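Local coordinates for conserved hypothetical protein (Agrobacterium tumefaciens, PDB 2FEX) that is of unknown function but belongs to the DJ-1/PfpI family, within the class I glutaminase-like clan, at residues Y56-L67 / L86-V97. Sequence-based numbering, arbitrary orientation. Where two conformers were deposited one is given.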
# COMPACT_ATOMS: atom_id res chain seq x y z
N TYR A 56 -20.74 5.41 -1.51
CA TYR A 56 -20.66 6.34 -0.37
C TYR A 56 -22.06 6.54 0.25
O TYR A 56 -22.18 6.61 1.48
CB TYR A 56 -20.17 7.70 -0.82
CG TYR A 56 -18.68 7.83 -1.07
CD1 TYR A 56 -17.86 6.70 -1.27
CD2 TYR A 56 -18.11 9.13 -1.23
CE1 TYR A 56 -16.47 6.88 -1.55
CE2 TYR A 56 -16.78 9.33 -1.51
CZ TYR A 56 -15.96 8.22 -1.69
OH TYR A 56 -14.63 8.37 -1.96
N ASP A 57 -23.10 6.63 -0.60
CA ASP A 57 -24.40 7.00 -0.08
C ASP A 57 -25.03 5.84 0.71
O ASP A 57 -25.99 6.06 1.44
CB ASP A 57 -25.31 7.43 -1.22
CG ASP A 57 -25.44 6.33 -2.26
OD1 ASP A 57 -24.50 6.15 -3.08
OD2 ASP A 57 -26.44 5.61 -2.23
N ALA A 58 -24.47 4.64 0.60
CA ALA A 58 -24.97 3.51 1.38
C ALA A 58 -24.23 3.31 2.70
O ALA A 58 -24.59 2.40 3.48
CB ALA A 58 -24.90 2.21 0.55
N LEU A 59 -23.19 4.10 2.95
CA LEU A 59 -22.44 3.92 4.20
C LEU A 59 -23.27 4.48 5.36
O LEU A 59 -23.63 5.69 5.36
CB LEU A 59 -21.10 4.65 4.10
CG LEU A 59 -20.14 4.12 3.04
CD1 LEU A 59 -18.90 5.01 3.02
CD2 LEU A 59 -19.71 2.63 3.41
N ASP A 60 -23.58 3.64 6.36
CA ASP A 60 -24.44 4.06 7.45
C ASP A 60 -23.62 3.94 8.76
O ASP A 60 -23.17 2.85 9.13
CB ASP A 60 -25.67 3.17 7.46
CG ASP A 60 -26.70 3.62 8.44
OD1 ASP A 60 -26.30 4.29 9.42
OD2 ASP A 60 -27.90 3.25 8.23
N PRO A 61 -23.42 5.08 9.44
CA PRO A 61 -22.59 5.06 10.66
C PRO A 61 -23.23 4.27 11.81
O PRO A 61 -22.56 3.97 12.80
CB PRO A 61 -22.40 6.55 10.99
CG PRO A 61 -23.72 7.17 10.49
CD PRO A 61 -23.93 6.43 9.16
N VAL A 62 -24.52 3.91 11.72
CA VAL A 62 -25.12 3.06 12.75
C VAL A 62 -24.30 1.76 12.88
O VAL A 62 -24.12 1.25 13.98
CB VAL A 62 -26.64 2.80 12.45
CG1 VAL A 62 -27.24 1.73 13.36
CG2 VAL A 62 -27.38 4.10 12.57
N ASP A 63 -23.77 1.28 11.74
CA ASP A 63 -23.18 -0.01 11.53
C ASP A 63 -21.63 0.04 11.34
O ASP A 63 -20.96 -0.97 11.27
CB ASP A 63 -23.87 -0.60 10.29
CG ASP A 63 -25.40 -0.60 10.41
OD1 ASP A 63 -25.92 -0.75 11.55
OD2 ASP A 63 -26.08 -0.43 9.36
N ILE A 64 -21.10 1.25 11.20
CA ILE A 64 -19.68 1.39 10.80
C ILE A 64 -19.00 2.29 11.83
O ILE A 64 -19.46 3.39 12.09
CB ILE A 64 -19.57 1.97 9.41
CG1 ILE A 64 -20.24 1.00 8.38
CG2 ILE A 64 -18.07 2.37 9.08
CD1 ILE A 64 -20.31 1.60 6.98
N ASP A 65 -17.92 1.78 12.41
CA ASP A 65 -17.20 2.45 13.49
C ASP A 65 -16.28 3.62 13.07
O ASP A 65 -15.96 4.49 13.88
CB ASP A 65 -16.38 1.40 14.24
CG ASP A 65 -17.27 0.33 14.84
OD1 ASP A 65 -17.91 0.63 15.87
OD2 ASP A 65 -17.43 -0.75 14.23
N ALA A 66 -15.82 3.61 11.81
CA ALA A 66 -14.83 4.60 11.36
C ALA A 66 -14.94 4.78 9.87
O ALA A 66 -15.25 3.82 9.15
CB ALA A 66 -13.42 4.14 11.77
N LEU A 67 -14.69 6.00 9.43
CA LEU A 67 -14.64 6.35 8.00
C LEU A 67 -13.22 6.81 7.70
O LEU A 67 -12.71 7.78 8.28
CB LEU A 67 -15.60 7.49 7.73
CG LEU A 67 -15.52 8.12 6.35
CD1 LEU A 67 -15.99 7.04 5.32
CD2 LEU A 67 -16.40 9.39 6.28
N LEU A 86 -21.36 12.91 3.74
CA LEU A 86 -20.81 11.66 4.29
C LEU A 86 -20.07 11.94 5.60
O LEU A 86 -20.31 11.28 6.62
CB LEU A 86 -19.85 11.06 3.26
CG LEU A 86 -19.16 9.77 3.68
CD1 LEU A 86 -20.17 8.62 4.01
CD2 LEU A 86 -18.21 9.27 2.65
N VAL A 87 -19.21 12.96 5.60
CA VAL A 87 -18.45 13.24 6.81
C VAL A 87 -19.38 13.66 7.96
O VAL A 87 -19.23 13.17 9.09
CB VAL A 87 -17.37 14.28 6.51
CG1 VAL A 87 -16.74 14.84 7.80
CG2 VAL A 87 -16.31 13.65 5.64
N LYS A 88 -20.32 14.54 7.65
CA LYS A 88 -21.30 15.00 8.67
C LYS A 88 -22.10 13.82 9.25
O LYS A 88 -22.30 13.75 10.46
CB LYS A 88 -22.19 16.11 8.13
CG LYS A 88 -23.21 16.65 9.18
CD LYS A 88 -23.90 17.89 8.68
CE LYS A 88 -24.99 18.39 9.64
NZ LYS A 88 -24.67 18.27 11.11
N ARG A 89 -22.56 12.92 8.39
CA ARG A 89 -23.28 11.71 8.80
C ARG A 89 -22.49 10.95 9.88
O ARG A 89 -23.03 10.58 10.90
CB ARG A 89 -23.59 10.81 7.58
CG ARG A 89 -24.43 9.54 7.80
CD ARG A 89 -24.73 8.72 6.48
NE ARG A 89 -24.73 9.55 5.27
CZ ARG A 89 -24.23 9.19 4.10
NH1 ARG A 89 -23.70 8.01 3.95
NH2 ARG A 89 -24.26 10.01 3.07
N PHE A 90 -21.21 10.74 9.61
CA PHE A 90 -20.32 10.02 10.54
C PHE A 90 -20.01 10.81 11.81
O PHE A 90 -20.07 10.27 12.93
CB PHE A 90 -19.07 9.54 9.78
CG PHE A 90 -19.30 8.24 9.09
CD1 PHE A 90 -20.09 8.19 7.93
CD2 PHE A 90 -18.87 7.03 9.69
CE1 PHE A 90 -20.35 6.93 7.30
CE2 PHE A 90 -19.12 5.79 9.12
CZ PHE A 90 -19.88 5.72 7.92
N ARG A 91 -19.66 12.09 11.63
CA ARG A 91 -19.32 12.94 12.79
C ARG A 91 -20.50 13.09 13.74
O ARG A 91 -20.33 13.12 14.99
CB ARG A 91 -18.84 14.33 12.34
CG ARG A 91 -17.48 14.25 11.73
CD ARG A 91 -16.45 14.13 12.85
NE ARG A 91 -16.39 15.40 13.56
CZ ARG A 91 -15.78 15.61 14.72
NH1 ARG A 91 -15.20 14.60 15.38
NH2 ARG A 91 -15.76 16.84 15.22
N ASP A 92 -21.70 13.19 13.17
CA ASP A 92 -22.90 13.38 14.01
C ASP A 92 -23.16 12.14 14.89
O ASP A 92 -23.82 12.26 15.89
CB ASP A 92 -24.14 13.73 13.18
CG ASP A 92 -24.14 15.17 12.70
OD1 ASP A 92 -23.26 15.97 13.10
OD2 ASP A 92 -25.04 15.49 11.88
N ARG A 93 -22.64 10.98 14.49
CA ARG A 93 -22.78 9.71 15.20
C ARG A 93 -21.54 9.48 16.08
O ARG A 93 -21.36 8.38 16.61
CB ARG A 93 -22.99 8.57 14.17
CG ARG A 93 -23.09 7.14 14.70
CD ARG A 93 -24.33 6.85 15.58
NE ARG A 93 -24.18 5.60 16.33
CZ ARG A 93 -23.27 5.40 17.29
NH1 ARG A 93 -22.42 6.35 17.62
NH2 ARG A 93 -23.19 4.24 17.93
N ASP A 94 -20.69 10.50 16.19
CA ASP A 94 -19.45 10.41 16.96
C ASP A 94 -18.57 9.26 16.49
O ASP A 94 -17.89 8.59 17.30
CB ASP A 94 -19.76 10.28 18.48
CG ASP A 94 -20.34 11.58 19.08
OD1 ASP A 94 -19.86 12.69 18.69
OD2 ASP A 94 -21.24 11.51 19.96
N ARG A 95 -18.56 9.00 15.16
CA ARG A 95 -17.63 8.03 14.62
C ARG A 95 -16.33 8.71 14.21
O ARG A 95 -16.33 9.82 13.66
CB ARG A 95 -18.19 7.33 13.37
CG ARG A 95 -19.51 6.63 13.56
CD ARG A 95 -19.42 5.62 14.70
NE ARG A 95 -20.55 4.73 14.62
CZ ARG A 95 -20.78 3.79 15.53
NH1 ARG A 95 -19.97 3.66 16.60
NH2 ARG A 95 -21.84 3.01 15.39
N LEU A 96 -15.24 7.97 14.40
CA LEU A 96 -13.92 8.38 13.91
C LEU A 96 -13.97 8.74 12.42
O LEU A 96 -14.54 7.96 11.64
CB LEU A 96 -12.95 7.19 14.06
CG LEU A 96 -11.55 7.34 13.45
CD1 LEU A 96 -10.86 8.55 14.14
CD2 LEU A 96 -10.75 6.04 13.72
N VAL A 97 -13.40 9.88 12.05
CA VAL A 97 -13.22 10.21 10.61
C VAL A 97 -11.71 10.42 10.40
O VAL A 97 -11.12 11.14 11.20
CB VAL A 97 -14.02 11.45 10.19
CG1 VAL A 97 -13.66 11.86 8.77
CG2 VAL A 97 -15.50 11.10 10.26
O HOH W 1 -15.41 5.61 16.25
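Phe90 lies between Pro61 and Leu67. Pro61 CB sits over the centre of one ring face, 3.8 Å from the Phe90 centroid, in a CH-pi contact. Leu67 CB covers the opposite face nearer the rim. Ile64 CG2 meets the ring edge at Phe90 CE2 (3.6 Å), and Leu59 CB approaches the edge at Phe90 CE1. One turn earlier in the helix, Leu86 packs its CG on Leu67 CD2 and its methyls on Leu59 and Tyr56. The parallel strands 66-69 and 96-100 begin to pair here, with Leu67 N bonded to Leu96 O at 3.0 Å. A water bridges Asp65 O and Leu96 N where the strands start.

Two arginines close the polar edge. The extended Arg89 chain turns at chi3 (-28°), which brings NH1 to Leu59 O (2.7 Å) and Tyr56 O (3.2 Å), both near the guanidinium plane. Arg95 grips Pro61 O side-on through NE (2.8 Å) and NH2 (2.9 Å). Its link to Asp65 OD1 is long and purely electrostatic; Asp65 OD2 bonds Arg3 N.

The contact joins the loop into strand 66-69 to helix 84-92 and strand 96-100 within the Rossmann-like DJ-1 core. Arginines satisfy loop carbonyls alongside local backbone bonds: Tyr56 O takes both Leu59 N and Arg89 NH1.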